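Prepilin-like protein (Thermus thermophilus, PDB 6QVF) probably serves as a pilin-like DNA receptor associated with the tip of type IV pili during natural competence. Local coordinates at residues R56-V61 / Y141-S146; D43-P48 / Q149-P154; P75-G80 / C155-G160. All blocks are in the same frame, centred on the assembly; numbering follows the deposited sequence.

Interaction 1: residues R56-V61 / Y141-S146; sequences RSFYFV and YDVYPS
Arg56 sends its side chain from the strand toward the loop 141-146, meeting Pro145 tip to tip. CB points toward that loop, and CG, anti to the backbone N (chi1 -173°), lies 3.8 Å above the plane of the Phe58 ring, offset toward its rim. The next carbon, Arg56 CD, reaches Pro145 CD at 3.8 Å and comes equally near the carbonyl oxygen of Tyr144. A bend at chi3 (-74°) then brings the guanidinium up to Pro145, whose CD sits over one face of it. The tip closes in further, with Arg56 NH1 3.4 Å from Pro145 CD. Arginine suits this partly exposed place because its methylenes and flat head supply apolar cover while the charge stays near the surface. An alanine here would probably strip cover from the Phe58 face and from Pro145 together, loosening the hold on the loop.

Phe58 carries the buried half. Its CE1 meets Val143 CG2 at 3.5 Å, the two side chains crossing obliquely, while Tyr144 O comes up to the ring edge in its plane, 3.5 Å from CE1. Branching at CB suits Val143 to its place: CG2 meets Phe58 while CG1 faces Phe60, 4.3 Å from Phe60 CB. The cis peptide before Pro145 folds the loop back, setting Pro145 CB over the centre of the Tyr144 ring.

Strand 55-58 is the middle of a three-stranded antiparallel sheet, between 32-35 and 44-45, and runs directly into helix 59-66. Phe60 touches Val29 of the long helix 2-30, Tyr144 packs on Arg3 of the second subunit, and the loop itself leaves strand 131-139, so the contact joins the small sheet to the helix-and-sheet body of a pilin.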
ATOM      1  N   ARG B  56      17.402 -21.303  11.918  1.00 18.93           N
ATOM      2  CA  ARG B  56      16.151 -20.766  11.381  1.00 18.32           C
ATOM      3  C   ARG B  56      16.399 -20.302   9.933  1.00 19.08           C
ATOM      4  O   ARG B  56      17.469 -19.777   9.622  1.00 19.35           O
ATOM      5  CB  ARG B  56      15.670 -19.636  12.291  1.00 19.22           C
ATOM      6  CG  ARG B  56      14.286 -19.104  11.920  1.00 21.47           C
ATOM      7  CD  ARG B  56      13.763 -18.229  13.037  1.00 24.57           C
ATOM      8  NE  ARG B  56      13.348 -19.059  14.172  1.00 29.23           N
ATOM      9  CZ  ARG B  56      13.889 -19.095  15.383  1.00 33.57           C
ATOM     10  NH1 ARG B  56      15.035 -18.495  15.669  1.00 37.14           N
ATOM     11  NH2 ARG B  56      13.261 -19.778  16.319  1.00 38.62           N
ATOM     12  N   SER B  57      15.383 -20.513   9.088  1.00 17.06           N
ATOM     13  CA  SER B  57      15.332 -20.128   7.708  1.00 17.95           C
ATOM     14  C   SER B  57      14.130 -19.216   7.528  1.00 16.64           C
ATOM     15  O   SER B  57      12.997 -19.581   7.901  1.00 18.17           O
ATOM     16  CB  SER B  57      15.224 -21.337   6.826  1.00 19.89           C
ATOM     17  OG  SER B  57      15.182 -21.007   5.433  1.00 20.46           O
ATOM     18  N   PHE B  58      14.380 -18.039   6.937  1.00 14.65           N
ATOM     19  CA  PHE B  58      13.303 -17.070   6.703  1.00 16.06           C
ATOM     20  C   PHE B  58      12.910 -17.037   5.226  1.00 16.50           C
ATOM     21  O   PHE B  58      13.735 -16.755   4.379  1.00 16.00           O
ATOM     22  CB  PHE B  58      13.736 -15.662   7.118  1.00 16.18           C
ATOM     23  CG  PHE B  58      14.091 -15.527   8.571  1.00 15.81           C
ATOM     24  CD1 PHE B  58      13.100 -15.425   9.512  1.00 17.39           C
ATOM     25  CD2 PHE B  58      15.405 -15.535   9.011  1.00 16.85           C
ATOM     26  CE1 PHE B  58      13.396 -15.293  10.850  1.00 20.94           C
ATOM     27  CE2 PHE B  58      15.696 -15.426  10.363  1.00 20.65           C
ATOM     28  CZ  PHE B  58      14.686 -15.313  11.275  1.00 19.61           C
ATOM     29  N   TYR B  59      11.636 -17.288   4.961  1.00 15.11           N
ATOM     30  CA  TYR B  59      11.135 -17.199   3.599  1.00 16.15           C
ATOM     31  C   TYR B  59      11.270 -15.764   3.065  1.00 15.00           C
ATOM     32  O   TYR B  59      11.214 -15.568   1.854  1.00 14.35           O
ATOM     33  CB  TYR B  59       9.693 -17.693   3.506  1.00 16.87           C
ATOM     34  CG  TYR B  59       9.553 -19.191   3.456  1.00 18.51           C
ATOM     35  CD1 TYR B  59       9.903 -19.973   4.546  1.00 20.33           C
ATOM     36  CD2 TYR B  59       9.200 -19.841   2.295  1.00 21.35           C
ATOM     37  CE1 TYR B  59       9.790 -21.357   4.511  1.00 22.76           C
ATOM     38  CE2 TYR B  59       9.054 -21.221   2.249  1.00 25.74           C
ATOM     39  CZ  TYR B  59       9.393 -21.990   3.350  1.00 24.97           C
ATOM     40  OH  TYR B  59       9.304 -23.359   3.308  1.00 29.30           O
ATOM     41  N   PHE B  60      11.354 -14.787   3.964  1.00 13.19           N
ATOM     42  CA  PHE B  60      11.572 -13.397   3.554  1.00 13.57           C
ATOM     43  C   PHE B  60      12.701 -13.343   2.515  1.00 15.36           C
ATOM     44  O   PHE B  60      12.625 -12.632   1.498  1.00 15.33           O
ATOM     45  CB  PHE B  60      11.870 -12.521   4.765  1.00 15.47           C
ATOM     46  CG  PHE B  60      12.116 -11.087   4.407  1.00 15.51           C
ATOM     47  CD1 PHE B  60      13.360 -10.672   3.943  1.00 16.69           C
ATOM     48  CD2 PHE B  60      11.074 -10.183   4.469  1.00 17.51           C
ATOM     49  CE1 PHE B  60      13.554  -9.352   3.554  1.00 19.85           C
ATOM     50  CE2 PHE B  60      11.301  -8.849   4.132  1.00 19.29           C
ATOM     51  CZ  PHE B  60      12.522  -8.451   3.669  1.00 20.68           C
ATOM     52  N   VAL B  61      13.786 -14.061   2.800  1.00 13.95           N
ATOM     53  CA  VAL B  61      14.961 -14.048   1.908  1.00 14.72           C
ATOM     54  C   VAL B  61      14.602 -14.589   0.529  1.00 15.02           C
ATOM     55  O   VAL B  61      14.982 -14.010  -0.498  1.00 14.67           O
ATOM     56  CB  VAL B  61      16.118 -14.846   2.533  1.00 14.59           C
ATOM     57  CG1 VAL B  61      17.344 -14.906   1.629  1.00 16.62           C
ATOM     58  CG2 VAL B  61      16.485 -14.303   3.899  1.00 16.85           C
ATOM     59  N   TYR B 141      13.152  -6.484   9.378  1.00 16.29           N
ATOM     60  CA  TYR B 141      13.084  -6.290  10.784  1.00 17.44           C
ATOM     61  C   TYR B 141      11.795  -6.848  11.385  1.00 18.56           C
ATOM     62  O   TYR B 141      11.670  -6.933  12.622  1.00 20.39           O
ATOM     63  CB  TYR B 141      13.239  -4.815  11.148  1.00 19.33           C
ATOM     64  CG  TYR B 141      14.603  -4.267  10.796  1.00 24.83           C
ATOM     65  CD1 TYR B 141      15.683  -4.581  11.587  1.00 29.14           C
ATOM     66  CD2 TYR B 141      14.837  -3.561   9.626  1.00 29.45           C
ATOM     67  CE1 TYR B 141      16.949  -4.120  11.293  1.00 39.38           C
ATOM     68  CE2 TYR B 141      16.109  -3.103   9.304  1.00 32.89           C
ATOM     69  CZ  TYR B 141      17.171  -3.392  10.141  1.00 37.54           C
ATOM     70  OH  TYR B 141      18.437  -2.952   9.853  1.00 51.78           O
ATOM     71  N   ASP B 142      10.822  -7.200  10.541  1.00 16.03           N
ATOM     72  CA  ASP B 142       9.530  -7.634  11.026  1.00 14.89           C
ATOM     73  C   ASP B 142       9.432  -9.137  11.305  1.00 16.47           C
ATOM     74  O   ASP B 142       8.388  -9.596  11.837  1.00 16.67           O
ATOM     75  CB  ASP B 142       8.456  -7.250  10.006  1.00 15.00           C
ATOM     76  CG  ASP B 142       8.343  -5.745   9.823  1.00 17.26           C
ATOM     77  OD1 ASP B 142       8.656  -4.996  10.787  1.00 20.52           O
ATOM     78  OD2 ASP B 142       7.838  -5.316   8.753  1.00 18.91           O
ATOM     79  N   VAL B 143      10.491  -9.911  10.971  1.00 17.30           N
ATOM     80  CA  VAL B 143      10.431 -11.328  11.247  1.00 17.33           C
ATOM     81  C   VAL B 143      10.653 -11.535  12.759  1.00 15.83           C
ATOM     82  O   VAL B 143      11.113 -10.653  13.438  1.00 16.46           O
ATOM     83  CB  VAL B 143      11.444 -12.140  10.412  1.00 15.99           C
ATOM     84  CG1 VAL B 143      11.197 -12.001   8.932  1.00 17.09           C
ATOM     85  CG2 VAL B 143      12.861 -11.819  10.751  1.00 17.94           C
ATOM     86  N   TYR B 144      10.344 -12.748  13.216  1.00 18.36           N
ATOM     87  CA  TYR B 144      10.616 -13.163  14.570  1.00 20.12           C
ATOM     88  C   TYR B 144      11.620 -14.316  14.525  1.00 19.70           C
ATOM     89  O   TYR B 144      11.432 -15.272  13.774  1.00 22.30           O
ATOM     90  CB  TYR B 144       9.353 -13.656  15.308  1.00 22.77           C
ATOM     91  CG  TYR B 144       9.679 -14.170  16.685  1.00 24.64           C
ATOM     92  CD1 TYR B 144       9.788 -13.295  17.750  1.00 29.35           C
ATOM     93  CD2 TYR B 144      10.041 -15.490  16.875  1.00 29.21           C
ATOM     94  CE1 TYR B 144      10.184 -13.735  19.005  1.00 31.04           C
ATOM     95  CE2 TYR B 144      10.456 -15.944  18.119  1.00 33.22           C
ATOM     96  CZ  TYR B 144      10.525 -15.059  19.182  1.00 35.33           C
ATOM     97  OH  TYR B 144      10.929 -15.440  20.428  1.00 45.41           O
ATOM     98  N   PRO B 145      12.665 -14.310  15.367  1.00 22.21           N
ATOM     99  CA  PRO B 145      12.994 -13.159  16.198  1.00 23.67           C
ATOM    100  C   PRO B 145      13.557 -11.995  15.371  1.00 21.41           C
ATOM    101  O   PRO B 145      14.064 -12.223  14.281  1.00 20.25           O
ATOM    102  CB  PRO B 145      14.088 -13.679  17.130  1.00 29.66           C
ATOM    103  CG  PRO B 145      14.606 -14.890  16.484  1.00 33.58           C
ATOM    104  CD  PRO B 145      13.546 -15.458  15.573  1.00 28.09           C
ATOM    105  N   SER B 146      13.498 -10.796  15.946  1.00 22.98           N
ATOM    106  CA  SER B 146      13.993  -9.577  15.352  1.00 24.51           C
ATOM    107  C   SER B 146      15.491  -9.693  15.097  1.00 22.51           C
ATOM    108  O   SER B 146      16.225 -10.155  15.964  1.00 24.19           O
ATOM    109  CB  SER B 146      13.706  -8.393  16.246  1.00 31.84           C
ATOM    110  OG  SER B 146      12.342  -8.346  16.628  1.00 35.15           O
TER

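Interaction 2: residues D43-P48 / Q149-P154; sequences DAPLDP and QDQPAP
Gln151 first extends, with CG anti to the backbone N (chi1 172°), and then bends at chi2 (66°), which swings its carboxamide round to meet strand 44-45. The amide arrives tip first: OE1 stops 3.3 Å from Ala44 CB, and NE2 meets Pro45 tip to tip, 3.7 Å from Pro45 CD, a van der Waals touch that leaves the polar work to OE1. Ala44 is suited to this position, since its lone methyl lets the amide come close to the strand.

Two residues on, the methyl of Ala153 comes within 3.6 Å of the backbone oxygen of Asp43, and its CB is 4.3 Å from Ala44 CB. The cis peptide between Ala153 and Pro154 turns the chain just after this touch, and Pro154 passes on to pack against Phe58 and Val61. On the strand side, Asp43 and Ala44 both face Arg56 in a classic beta bulge. The carboxylate of Asp43 is engaged elsewhere: OD2 accepts from Phe58 N, and OD1 pairs with Arg78 in a salt bridge.

The backbone O of Asp43 faces the loop. A single water donates to Asp43 O at 2.8 Å and to Gln151 OE1 at 2.5 Å, the latter a short bond. Both ends are acceptors, separated by 4.4 Å between Asp43 O and Gln151 OE1, so they could not bond each other; a molecule giving both its hydrogens resolves the mismatch. The bridge fixes which end of the carboxamide faces the water, and the loop is thus tied to the strand through solvent and small apolar touches, a surface seam likely to be more yielding than a directly bonded one.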
ATOM      1  N   ASP B  43      19.578 -19.438   7.638  1.00 16.93           N
ATOM      2  CA  ASP B  43      19.825 -18.001   7.772  1.00 19.27           C
ATOM      3  C   ASP B  43      20.510 -17.660   9.096  1.00 21.24           C
ATOM      4  O   ASP B  43      21.463 -16.897   9.114  1.00 21.86           O
ATOM      5  CB  ASP B  43      18.524 -17.232   7.554  1.00 19.54           C
ATOM      6  CG  ASP B  43      18.076 -17.297   6.099  1.00 18.39           C
ATOM      7  OD1 ASP B  43      18.928 -17.034   5.211  1.00 18.82           O
ATOM      8  OD2 ASP B  43      16.893 -17.615   5.850  1.00 16.47           O
ATOM      9  N   ALA B  44      19.992 -18.154  10.217  1.00 23.03           N
ATOM     10  CA  ALA B  44      20.587 -17.833  11.497  1.00 23.63           C
ATOM     11  C   ALA B  44      20.577 -19.078  12.372  1.00 23.18           C
ATOM     12  O   ALA B  44      19.608 -19.836  12.381  1.00 21.48           O
ATOM     13  CB  ALA B  44      19.843 -16.717  12.179  1.00 27.32           C
ATOM     14  N   PRO B  45      21.649 -19.319  13.160  1.00 23.48           N
ATOM     15  CA  PRO B  45      21.656 -20.461  14.070  1.00 23.90           C
ATOM     16  C   PRO B  45      20.685 -20.224  15.231  1.00 23.30           C
ATOM     17  O   PRO B  45      20.574 -19.092  15.711  1.00 25.04           O
ATOM     18  CB  PRO B  45      23.122 -20.510  14.512  1.00 24.26           C
ATOM     19  CG  PRO B  45      23.575 -19.061  14.450  1.00 27.34           C
ATOM     20  CD  PRO B  45      22.848 -18.489  13.253  1.00 24.56           C
ATOM     21  N   LEU B  46      19.993 -21.288  15.670  1.00 23.05           N
ATOM     22  CA  LEU B  46      19.080 -21.148  16.827  1.00 26.66           C
ATOM     23  C   LEU B  46      19.859 -20.773  18.091  1.00 28.56           C
ATOM     24  O   LEU B  46      19.375 -19.992  18.930  1.00 29.11           O
ATOM     25  CB  LEU B  46      18.327 -22.454  17.055  1.00 28.36           C
ATOM     26  CG  LEU B  46      17.301 -22.820  15.989  1.00 30.83           C
ATOM     27  CD1 LEU B  46      16.555 -24.071  16.381  1.00 32.63           C
ATOM     28  CD2 LEU B  46      16.313 -21.674  15.723  1.00 31.28           C
ATOM     29  N   ASP B  47      21.073 -21.318  18.213  1.00 27.00           N
ATOM     30  CA  ASP B  47      21.979 -21.017  19.310  1.00 31.15           C
ATOM     31  C   ASP B  47      23.223 -20.330  18.747  1.00 25.90           C
ATOM     32  O   ASP B  47      23.960 -20.914  17.956  1.00 27.70           O
ATOM     33  CB  ASP B  47      22.309 -22.308  20.059  1.00 32.94           C
ATOM     34  CG  ASP B  47      23.345 -22.182  21.173  1.00 33.86           C
ATOM     35  OD1 ASP B  47      23.840 -21.039  21.428  1.00 33.04           O
ATOM     36  OD2 ASP B  47      23.602 -23.228  21.828  1.00 39.58           O
ATOM     37  N   PRO B  48      23.467 -19.058  19.126  1.00 28.27           N
ATOM     38  CA  PRO B  48      24.609 -18.300  18.607  1.00 30.51           C
ATOM     39  C   PRO B  48      25.995 -18.837  18.999  1.00 34.59           C
ATOM     40  O   PRO B  48      26.985 -18.318  18.531  1.00 35.66           O
ATOM     41  CB  PRO B  48      24.448 -16.893  19.223  1.00 34.91           C
ATOM     42  CG  PRO B  48      23.554 -17.104  20.432  1.00 40.37           C
ATOM     43  CD  PRO B  48      22.681 -18.305  20.111  1.00 35.22           C
ATOM     44  N   GLN B 149      22.216  -6.429  15.807  1.00 33.18           N
ATOM     45  CA  GLN B 149      23.529  -6.066  15.305  1.00 41.03           C
ATOM     46  C   GLN B 149      24.413  -7.309  15.149  1.00 35.91           C
ATOM     47  O   GLN B 149      25.073  -7.483  14.114  1.00 41.45           O
ATOM     48  CB  GLN B 149      24.184  -5.058  16.240  1.00 52.12           C
ATOM     49  CG  GLN B 149      24.005  -3.630  15.764  1.00 65.69           C
ATOM     50  CD  GLN B 149      25.173  -2.770  16.164  1.00 67.31           C
ATOM     51  OE1 GLN B 149      25.889  -3.073  17.111  1.00 77.48           O
ATOM     52  NE2 GLN B 149      25.361  -1.682  15.443  1.00 71.96           N
ATOM     53  N   ASP B 150      24.418  -8.171  16.168  1.00 31.35           N
ATOM     54  CA  ASP B 150      25.325  -9.327  16.167  1.00 37.73           C
ATOM     55  C   ASP B 150      24.717 -10.471  15.346  1.00 35.00           C
ATOM     56  O   ASP B 150      25.357 -11.482  15.068  1.00 34.81           O
ATOM     57  CB  ASP B 150      25.653  -9.788  17.585  1.00 42.77           C
ATOM     58  CG  ASP B 150      24.431  -9.955  18.448  1.00 54.51           C
ATOM     59  OD1 ASP B 150      23.658 -10.856  18.131  1.00 46.19           O
ATOM     60  OD2 ASP B 150      24.264  -9.162  19.410  1.00 71.73           O
ATOM     61  N   GLN B 151      23.488 -10.275  14.866  1.00 28.62           N
ATOM     62  CA  GLN B 151      22.769 -11.324  14.159  1.00 29.37           C
ATOM     63  C   GLN B 151      21.770 -10.685  13.178  1.00 26.21           C
ATOM     64  O   GLN B 151      20.566 -10.616  13.430  1.00 24.71           O
ATOM     65  CB  GLN B 151      22.073 -12.195  15.195  1.00 34.18           C
ATOM     66  CG  GLN B 151      21.125 -13.211  14.600  1.00 43.14           C
ATOM     67  CD  GLN B 151      21.900 -14.200  13.803  1.00 45.62           C
ATOM     68  OE1 GLN B 151      21.950 -14.148  12.563  1.00 53.77           O
ATOM     69  NE2 GLN B 151      22.534 -15.073  14.569  1.00 41.96           N
ATOM     70  N   PRO B 152      22.255 -10.149  12.040  1.00 25.19           N
ATOM     71  CA  PRO B 152      21.418  -9.332  11.158  1.00 24.76           C
ATOM     72  C   PRO B 152      20.406 -10.073  10.267  1.00 22.49           C
ATOM     73  O   PRO B 152      19.488  -9.459   9.701  1.00 20.73           O
ATOM     74  CB  PRO B 152      22.459  -8.629  10.285  1.00 29.94           C
ATOM     75  CG  PRO B 152      23.648  -9.570  10.266  1.00 32.59           C
ATOM     76  CD  PRO B 152      23.669 -10.202  11.634  1.00 30.37           C
ATOM     77  N   ALA B 153      20.571 -11.383  10.108  1.00 22.09           N
ATOM     78  CA  ALA B 153      19.730 -12.136   9.237  1.00 21.80           C
ATOM     79  C   ALA B 153      18.268 -11.977   9.660  1.00 20.47           C
ATOM     80  O   ALA B 153      17.937 -12.051  10.846  1.00 20.84           O
ATOM     81  CB  ALA B 153      20.105 -13.580   9.248  1.00 23.58           C
ATOM     82  N   PRO B 154      17.300 -11.797   8.734  1.00 17.16           N
ATOM     83  CA  PRO B 154      17.462 -11.894   7.289  1.00 18.03           C
ATOM     84  C   PRO B 154      17.713 -10.588   6.536  1.00 17.57           C
ATOM     85  O   PRO B 154      17.544 -10.535   5.290  1.00 19.19           O
ATOM     86  CB  PRO B 154      16.107 -12.428   6.828  1.00 18.32           C
ATOM     87  CG  PRO B 154      15.131 -11.799   7.811  1.00 17.26           C
ATOM     88  CD  PRO B 154      15.890 -11.697   9.121  1.00 19.04           C
TER
HETATM   89  O   HOH W   1      23.214 -15.394  10.768  1.00 29.71           O

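Interaction 3: residues P75-G80 / C155-G160; sequences PKQRGG and CPPPGG
The flat carboxamide of Gln77 has the Cys155-Pro156 junction over one of its faces: Cys155 O stands 3.9 Å from NE2, and Pro156 CA approaches OE1 to 3.4 Å. Each end of the amide has its own polar partner. NE2 donates to the backbone oxygen of Pro154, while a bridging water gives a hydrogen to OE1 at 2.7 Å and another to Gly160 O, also at 2.7 Å. Glutamine fits because one group can donate at one end and accept at the other, and the chain, extended beyond CG (chi2 -170°), carries it to the loop's backbone.

Three prolines in a row probably stiffen the loop, the last two opening a type II turn from Pro157 to Gly160, closed by Gly160 N bonding Pro157 O at 2.8 Å. Gly159 takes the positive phi (80°) that this turn requires, a conformation glycine adopts easily. Nearer solvent, Lys76 CG just reaches Pro157 CG.

Gln77 also packs on Val61 and Phe65 of helix 59-66, and the contact joins the loop between that helix and strand 92-97 to the loop after strand 131-139, whose Cys155 is disulfide-bonded to Cys140.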
ATOM      1  N   PRO B  75      27.492 -12.566  -0.743  1.00 23.26           N
ATOM      2  CA  PRO B  75      28.059 -13.817  -0.252  1.00 27.43           C
ATOM      3  C   PRO B  75      27.690 -14.164   1.203  1.00 31.31           C
ATOM      4  O   PRO B  75      27.851 -15.322   1.625  1.00 41.54           O
ATOM      5  CB  PRO B  75      29.563 -13.562  -0.350  1.00 29.76           C
ATOM      6  CG  PRO B  75      29.718 -12.484  -1.385  1.00 29.93           C
ATOM      7  CD  PRO B  75      28.489 -11.615  -1.256  1.00 26.79           C
ATOM      8  N   LYS B  76      27.247 -13.178   1.987  1.00 29.09           N
ATOM      9  CA  LYS B  76      26.872 -13.403   3.401  1.00 33.21           C
ATOM     10  C   LYS B  76      25.485 -14.045   3.556  1.00 26.98           C
ATOM     11  O   LYS B  76      25.074 -14.442   4.637  1.00 29.27           O
ATOM     12  CB  LYS B  76      26.734 -12.062   4.125  1.00 38.83           C
ATOM     13  CG  LYS B  76      28.019 -11.281   4.327  1.00 50.44           C
ATOM     14  CD  LYS B  76      28.445 -11.226   5.764  1.00 64.20           C
ATOM     15  CE  LYS B  76      29.496 -12.254   6.098  1.00 72.17           C
ATOM     16  NZ  LYS B  76      30.699 -12.098   5.253  1.00 76.65           N
ATOM     17  N   GLN B  77      24.692 -14.055   2.497  1.00 21.14           N
ATOM     18  CA  GLN B  77      23.333 -14.597   2.608  1.00 18.31           C
ATOM     19  C   GLN B  77      23.190 -15.677   1.560  1.00 18.48           C
ATOM     20  O   GLN B  77      23.448 -15.426   0.369  1.00 18.55           O
ATOM     21  CB  GLN B  77      22.223 -13.583   2.309  1.00 23.82           C
ATOM     22  CG  GLN B  77      21.955 -12.649   3.455  1.00 25.58           C
ATOM     23  CD  GLN B  77      20.709 -11.863   3.170  1.00 23.67           C
ATOM     24  OE1 GLN B  77      20.747 -10.982   2.320  1.00 21.33           O
ATOM     25  NE2 GLN B  77      19.658 -12.150   3.945  1.00 22.07           N
ATOM     26  N   ARG B  78      22.786 -16.841   2.011  1.00 18.19           N
ATOM     27  CA  ARG B  78      22.529 -17.997   1.175  1.00 15.95           C
ATOM     28  C   ARG B  78      23.733 -18.309   0.278  1.00 18.99           C
ATOM     29  O   ARG B  78      23.577 -18.697  -0.826  1.00 19.44           O
ATOM     30  CB  ARG B  78      21.256 -17.808   0.337  1.00 17.40           C
ATOM     31  CG  ARG B  78      19.996 -17.560   1.178  1.00 18.37           C
ATOM     32  CD  ARG B  78      19.606 -18.737   2.070  1.00 18.64           C
ATOM     33  NE  ARG B  78      18.374 -18.505   2.801  1.00 17.72           N
ATOM     34  CZ  ARG B  78      17.146 -18.756   2.335  1.00 20.50           C
ATOM     35  NH1 ARG B  78      16.973 -19.253   1.111  1.00 19.16           N
ATOM     36  NH2 ARG B  78      16.111 -18.432   3.101  1.00 19.01           N
ATOM     37  N   GLY B  79      24.936 -18.095   0.784  1.00 18.84           N
ATOM     38  CA  GLY B  79      26.156 -18.416   0.040  1.00 20.20           C
ATOM     39  C   GLY B  79      26.319 -17.606  -1.240  1.00 22.12           C
ATOM     40  O   GLY B  79      27.103 -17.967  -2.128  1.00 22.26           O
ATOM     41  N   GLY B  80      25.580 -16.506  -1.351  1.00 18.72           N
ATOM     42  CA  GLY B  80      25.688 -15.604  -2.529  1.00 18.99           C
ATOM     43  C   GLY B  80      25.169 -16.234  -3.801  1.00 19.86           C
ATOM     44  O   GLY B  80      25.488 -15.717  -4.878  1.00 21.89           O
ATOM     45  N   CYS B 155      18.087  -9.535   7.258  1.00 15.91           N
ATOM     46  CA  CYS B 155      18.471  -8.290   6.584  1.00 17.85           C
ATOM     47  C   CYS B 155      19.764  -8.500   5.819  1.00 20.94           C
ATOM     48  O   CYS B 155      20.689  -9.170   6.284  1.00 20.89           O
ATOM     49  CB  CYS B 155      18.668  -7.144   7.547  1.00 20.93           C
ATOM     50  SG  CYS B 155      17.167  -6.693   8.467  1.00 23.67           S
ATOM     51  N   PRO B 156      19.875  -7.905   4.626  1.00 19.42           N
ATOM     52  CA  PRO B 156      21.118  -7.969   3.867  1.00 19.07           C
ATOM     53  C   PRO B 156      22.133  -7.008   4.464  1.00 21.64           C
ATOM     54  O   PRO B 156      21.785  -6.048   5.143  1.00 24.99           O
ATOM     55  CB  PRO B 156      20.702  -7.527   2.480  1.00 20.06           C
ATOM     56  CG  PRO B 156      19.591  -6.545   2.750  1.00 26.86           C
ATOM     57  CD  PRO B 156      18.840  -7.093   3.959  1.00 21.12           C
ATOM     58  N   PRO B 157      23.435  -7.211   4.191  1.00 21.89           N
ATOM     59  CA  PRO B 157      24.423  -6.205   4.541  1.00 23.88           C
ATOM     60  C   PRO B 157      24.200  -4.990   3.655  1.00 24.19           C
ATOM     61  O   PRO B 157      23.571  -5.077   2.599  1.00 23.74           O
ATOM     62  CB  PRO B 157      25.756  -6.883   4.237  1.00 24.67           C
ATOM     63  CG  PRO B 157      25.408  -7.825   3.117  1.00 22.37           C
ATOM     64  CD  PRO B 157      23.993  -8.319   3.413  1.00 23.42           C
ATOM     65  N   PRO B 158      24.729  -3.818   4.043  1.00 27.77           N
ATOM     66  CA  PRO B 158      24.669  -2.657   3.161  1.00 27.76           C
ATOM     67  C   PRO B 158      25.164  -3.001   1.746  1.00 26.41           C
ATOM     68  O   PRO B 158      26.195  -3.596   1.570  1.00 28.58           O
ATOM     69  CB  PRO B 158      25.555  -1.618   3.855  1.00 30.24           C
ATOM     70  CG  PRO B 158      25.602  -2.053   5.293  1.00 35.07           C
ATOM     71  CD  PRO B 158      25.422  -3.557   5.316  1.00 30.66           C
ATOM     72  N   GLY B 159      24.370  -2.639   0.738  1.00 24.87           N
ATOM     73  CA  GLY B 159      24.705  -2.914  -0.637  1.00 24.25           C
ATOM     74  C   GLY B 159      24.406  -4.331  -1.096  1.00 25.77           C
ATOM     75  O   GLY B 159      24.685  -4.696  -2.267  1.00 28.54           O
ATOM     76  N   GLY B 160      23.806  -5.135  -0.216  1.00 21.70           N
ATOM     77  CA  GLY B 160      23.549  -6.544  -0.500  1.00 20.61           C
ATOM     78  C   GLY B 160      22.113  -6.901  -0.867  1.00 19.13           C
ATOM     79  O   GLY B 160      21.736  -8.087  -0.889  1.00 19.59           O
TER
HETATM   80  O   HOH W   2      22.622 -10.161   0.528  1.00 20.49           O

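Overall arrangement
The three contacts form a compact triangle at one end of the subunit. The centres of interactions 1 and 2 are about 10 Å apart. Those of interactions 2 and 3 are about 13 Å apart, and those of interactions 1 and 3 about 14 Å. Their second segments follow one another through residues 141-160, beyond strand 131-139, while the first segments come in the order 43-48, 56-61, 75-80. Interactions 1 and 2 share the small sheet through neighbouring strands 55-58 and 44-45; Arg78 of interaction 3 touches both other contacts. The Cys140-Cys155 disulfide closes the loop that supplies interactions 1 and 2, consistent with the disulfide-bounded D-region of type IV pilins, here held against the small sheet.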